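Local coordinates for protein putative SnoaL-like polyketide cyclase (Shewanella denitrificans, PDB 3LZA) that is of unproven function but, as a SnoaL-like member of the NTF2 clan, may act as a polyketide cyclase or related lyase, at residues Leu14-Ala19 with Lys30-Asp35. Sequence-based numbering, arbitrary orientation.
Sequences LGYIKA and KYYNRD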
ATOM      1  N   LEU A  14      -2.290  -3.866 -15.555  1.00 11.05           N
ATOM      2  CA  LEU A  14      -3.384  -3.073 -16.173  1.00 11.86           C
ATOM      3  C   LEU A  14      -4.427  -3.945 -16.876  1.00 11.41           C
ATOM      4  O   LEU A  14      -5.641  -3.632 -16.830  1.00 11.77           O
ATOM      5  CB  LEU A  14      -2.837  -1.997 -17.131  1.00 11.19           C
ATOM      6  CG  LEU A  14      -2.136  -0.786 -16.488  1.00 12.37           C
ATOM      7  CD1 LEU A  14      -1.607   0.201 -17.539  1.00 13.67           C
ATOM      8  CD2 LEU A  14      -3.030  -0.064 -15.453  1.00 11.25           C
ATOM      9  N   GLY A  15      -3.949  -5.040 -17.459  1.00 11.93           N
ATOM     10  CA  GLY A  15      -4.814  -6.026 -18.143  1.00 12.00           C
ATOM     11  C   GLY A  15      -5.750  -6.688 -17.158  1.00 11.83           C
ATOM     12  O   GLY A  15      -6.929  -6.925 -17.448  1.00 12.25           O
ATOM     13  N   TYR A  16      -5.193  -6.996 -15.992  1.00  9.82           N
ATOM     14  CA  TYR A  16      -5.929  -7.595 -14.884  1.00  9.85           C
ATOM     15  C   TYR A  16      -6.962  -6.644 -14.342  1.00  9.32           C
ATOM     16  O   TYR A  16      -8.138  -6.992 -14.257  1.00  9.41           O
ATOM     17  CB  TYR A  16      -4.922  -8.018 -13.788  1.00  9.65           C
ATOM     18  CG  TYR A  16      -5.555  -8.566 -12.547  1.00  9.69           C
ATOM     19  CD1 TYR A  16      -5.958  -7.722 -11.546  1.00  9.90           C
ATOM     20  CD2 TYR A  16      -5.760  -9.937 -12.377  1.00 10.78           C
ATOM     21  CE1 TYR A  16      -6.535  -8.200 -10.412  1.00  9.21           C
ATOM     22  CE2 TYR A  16      -6.351 -10.441 -11.236  1.00 10.77           C
ATOM     23  CZ  TYR A  16      -6.760  -9.581 -10.255  1.00 11.20           C
ATOM     24  OH  TYR A  16      -7.343 -10.043  -9.077  1.00 10.58           O
ATOM     25  N   ILE A  17      -6.558  -5.394 -14.078  1.00  9.78           N
ATOM     26  CA  ILE A  17      -7.493  -4.365 -13.590  1.00 10.26           C
ATOM     27  C   ILE A  17      -8.584  -4.043 -14.653  1.00 10.16           C
ATOM     28  O   ILE A  17      -9.724  -3.790 -14.341  1.00  9.48           O
ATOM     29  CB  ILE A  17      -6.717  -3.083 -13.171  1.00 11.09           C
ATOM     30  CG1 ILE A  17      -5.880  -3.367 -11.905  1.00 11.26           C
ATOM     31  CG2 ILE A  17      -7.636  -1.883 -13.010  1.00 12.27           C
ATOM     32  CD1 ILE A  17      -6.674  -3.710 -10.693  1.00 11.44           C
ATOM     33  N   LYS A  18      -8.233  -4.031 -15.913  1.00  9.11           N
ATOM     34  CA  LYS A  18      -9.250  -3.789 -16.936  1.00  8.85           C
ATOM     35  C   LYS A  18     -10.350  -4.872 -16.887  1.00  9.62           C
ATOM     36  O   LYS A  18     -11.572  -4.549 -16.844  1.00  9.26           O
ATOM     37  CB  LYS A  18      -8.574  -3.722 -18.316  1.00  9.32           C
ATOM     38  CG  LYS A  18      -9.522  -3.428 -19.478  1.00  9.21           C
ATOM     39  CD  LYS A  18      -8.689  -3.240 -20.776  1.00 12.64           C
ATOM     40  CE  LYS A  18      -9.572  -2.859 -21.959  1.00 15.46           C
ATOM     41  NZ  LYS A  18     -10.751  -3.698 -22.070  1.00 18.30           N
ATOM     42  N   ALA A  19      -9.931  -6.141 -16.818  1.00  9.79           N
ATOM     43  CA  ALA A  19     -10.878  -7.275 -16.761  1.00  9.16           C
ATOM     44  C   ALA A  19     -11.721  -7.203 -15.477  1.00  9.85           C
ATOM     45  O   ALA A  19     -12.933  -7.399 -15.507  1.00  8.38           O
ATOM     46  CB  ALA A  19     -10.126  -8.656 -16.910  1.00  8.96           C
ATOM     47  N   LYS A  30      -8.477 -16.105 -16.653  1.00 11.24           N
ATOM     48  CA  LYS A  30      -7.131 -16.420 -17.180  1.00 11.57           C
ATOM     49  C   LYS A  30      -5.958 -16.057 -16.241  1.00 11.76           C
ATOM     50  O   LYS A  30      -4.854 -16.654 -16.346  1.00 11.50           O
ATOM     51  CB  LYS A  30      -6.847 -15.727 -18.545  1.00 12.44           C
ATOM     52  CG  LYS A  30      -7.817 -15.977 -19.711  1.00 17.06           C
ATOM     53  CD  LYS A  30      -8.248 -17.431 -19.889  1.00 22.19           C
ATOM     54  CE  LYS A  30      -9.309 -17.563 -21.002  1.00 25.11           C
ATOM     55  NZ  LYS A  30     -10.720 -17.572 -20.424  1.00 26.79           N
ATOM     56  N   TYR A  31      -6.158 -15.075 -15.363  1.00 11.25           N
ATOM     57  CA  TYR A  31      -5.105 -14.670 -14.420  1.00 11.01           C
ATOM     58  C   TYR A  31      -5.057 -15.471 -13.131  1.00 11.18           C
ATOM     59  O   TYR A  31      -4.100 -15.332 -12.378  1.00 11.95           O
ATOM     60  CB  TYR A  31      -5.238 -13.194 -14.057  1.00 11.53           C
ATOM     61  CG  TYR A  31      -5.001 -12.255 -15.209  1.00 11.62           C
ATOM     62  CD1 TYR A  31      -3.713 -11.809 -15.527  1.00 15.60           C
ATOM     63  CD2 TYR A  31      -6.056 -11.797 -15.962  1.00 13.12           C
ATOM     64  CE1 TYR A  31      -3.510 -10.900 -16.589  1.00 15.31           C
ATOM     65  CE2 TYR A  31      -5.873 -10.904 -17.034  1.00 15.71           C
ATOM     66  CZ  TYR A  31      -4.598 -10.469 -17.339  1.00 15.64           C
ATOM     67  OH  TYR A  31      -4.453  -9.584 -18.374  1.00 18.30           O
ATOM     68  N   TYR A  32      -6.105 -16.234 -12.835  1.00 10.52           N
ATOM     69  CA  TYR A  32      -6.186 -17.014 -11.613  1.00 10.84           C
ATOM     70  C   TYR A  32      -5.908 -18.509 -11.778  1.00 10.85           C
ATOM     71  O   TYR A  32      -6.255 -19.143 -12.793  1.00 11.43           O
ATOM     72  CB  TYR A  32      -7.580 -16.887 -10.968  1.00 10.60           C
ATOM     73  CG  TYR A  32      -8.072 -15.504 -10.637  1.00 10.67           C
ATOM     74  CD1 TYR A  32      -7.253 -14.571 -10.021  1.00 10.15           C
ATOM     75  CD2 TYR A  32      -9.417 -15.169 -10.831  1.00  8.43           C
ATOM     76  CE1 TYR A  32      -7.706 -13.319  -9.702  1.00  9.85           C
ATOM     77  CE2 TYR A  32      -9.894 -13.907 -10.516  1.00 10.42           C
ATOM     78  CZ  TYR A  32      -9.035 -12.979  -9.925  1.00  9.49           C
ATOM     79  OH  TYR A  32      -9.503 -11.713  -9.593  1.00  7.83           O
ATOM     80  N   ASN A  33      -5.267 -19.071 -10.754  1.00 10.39           N
ATOM     81  CA  ASN A  33      -5.190 -20.522 -10.555  1.00 10.93           C
ATOM     82  C   ASN A  33      -5.873 -20.894  -9.219  1.00 10.95           C
ATOM     83  O   ASN A  33      -6.411 -20.031  -8.546  1.00  9.52           O
ATOM     84  CB  ASN A  33      -3.741 -20.976 -10.554  1.00 12.67           C
ATOM     85  CG  ASN A  33      -2.904 -20.263  -9.500  1.00 13.89           C
ATOM     86  OD1 ASN A  33      -3.199 -20.312  -8.304  1.00 15.78           O
ATOM     87  ND2 ASN A  33      -1.836 -19.594  -9.944  1.00 22.57           N
ATOM     88  N   ARG A  34      -5.858 -22.168  -8.852  1.00 11.34           N
ATOM     89  CA  ARG A  34      -6.479 -22.613  -7.591  1.00 12.80           C
ATOM     90  C   ARG A  34      -5.861 -21.991  -6.325  1.00 12.86           C
ATOM     91  O   ARG A  34      -6.484 -21.987  -5.287  1.00 14.90           O
ATOM     92  CB  ARG A  34      -6.419 -24.164  -7.483  1.00 12.28           C
ATOM     93  CG  ARG A  34      -5.003 -24.672  -7.086  1.00 15.72           C
ATOM     94  CD  ARG A  34      -4.929 -26.135  -6.688  1.00 17.43           C
ATOM     95  NE  ARG A  34      -5.459 -27.001  -7.734  1.00 21.98           N
ATOM     96  CZ  ARG A  34      -4.771 -27.466  -8.793  1.00 23.61           C
ATOM     97  NH1 ARG A  34      -3.493 -27.135  -8.991  1.00 24.08           N
ATOM     98  NH2 ARG A  34      -5.372 -28.288  -9.657  1.00 22.53           N
ATOM     99  N   ASP A  35      -4.637 -21.488  -6.409  1.00 13.33           N
ATOM    100  CA  ASP A  35      -3.914 -20.961  -5.252  1.00 13.67           C
ATOM    101  C   ASP A  35      -3.858 -19.441  -5.176  1.00 12.52           C
ATOM    102  O   ASP A  35      -3.229 -18.898  -4.268  1.00 13.58           O
ATOM    103  CB  ASP A  35      -2.526 -21.536  -5.273  1.00 13.65           C
ATOM    104  CG  ASP A  35      -2.564 -23.053  -5.290  1.00 16.69           C
ATOM    105  OD1 ASP A  35      -3.433 -23.606  -4.555  1.00 18.13           O
ATOM    106  OD2 ASP A  35      -1.803 -23.653  -6.061  1.00 14.43           O
TER
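A cluster of three tyrosines, Y16, Y31 and Y32, ties helix 8-21 to the loop that leads from helix 25-29 into strand 37-40. Y16 touches both of the others, by different parts of its ring. Its CG lies anti to the backbone N (chi1 176°), which sets the ring so that its CD2 edge meets Y31. The edge of this ring faces Y31 in a T-shaped pair, with planes at 84° and centroids 5.6 Å apart. Y16 CB also stands almost straight over the Y31 ring, a CH-pi contact of 4.2 Å to its centroid. Y31 reaches on over the helix backbone, where its OH lies 3.4 Å from G15 C. G15 has no side chain, which leaves room for this hydroxyl. One residue on, Y32 OH donates a 2.8 Å hydrogen bond to Y16 OH, which meets the Y32 ring at its edge. Y16 CE2 packs 3.5 Å from Y32 CE1. Y16 OH is also hydrogen-bonded to Q125 OE1 on strand 122-129, so two partners hold the hydroxyl of this buried tyrosine. A leucine in place of Y16 would probably leave Y32 OH and Q125 without this shared partner and strip the edge from the Y31 face. Helix 50-61 packs against Y32, and L113 of strand 102-115 against Y16. The cluster thus joins N-terminal helix, loop and curved sheet in the cone-like alpha+beta fold of the NTF2 clan.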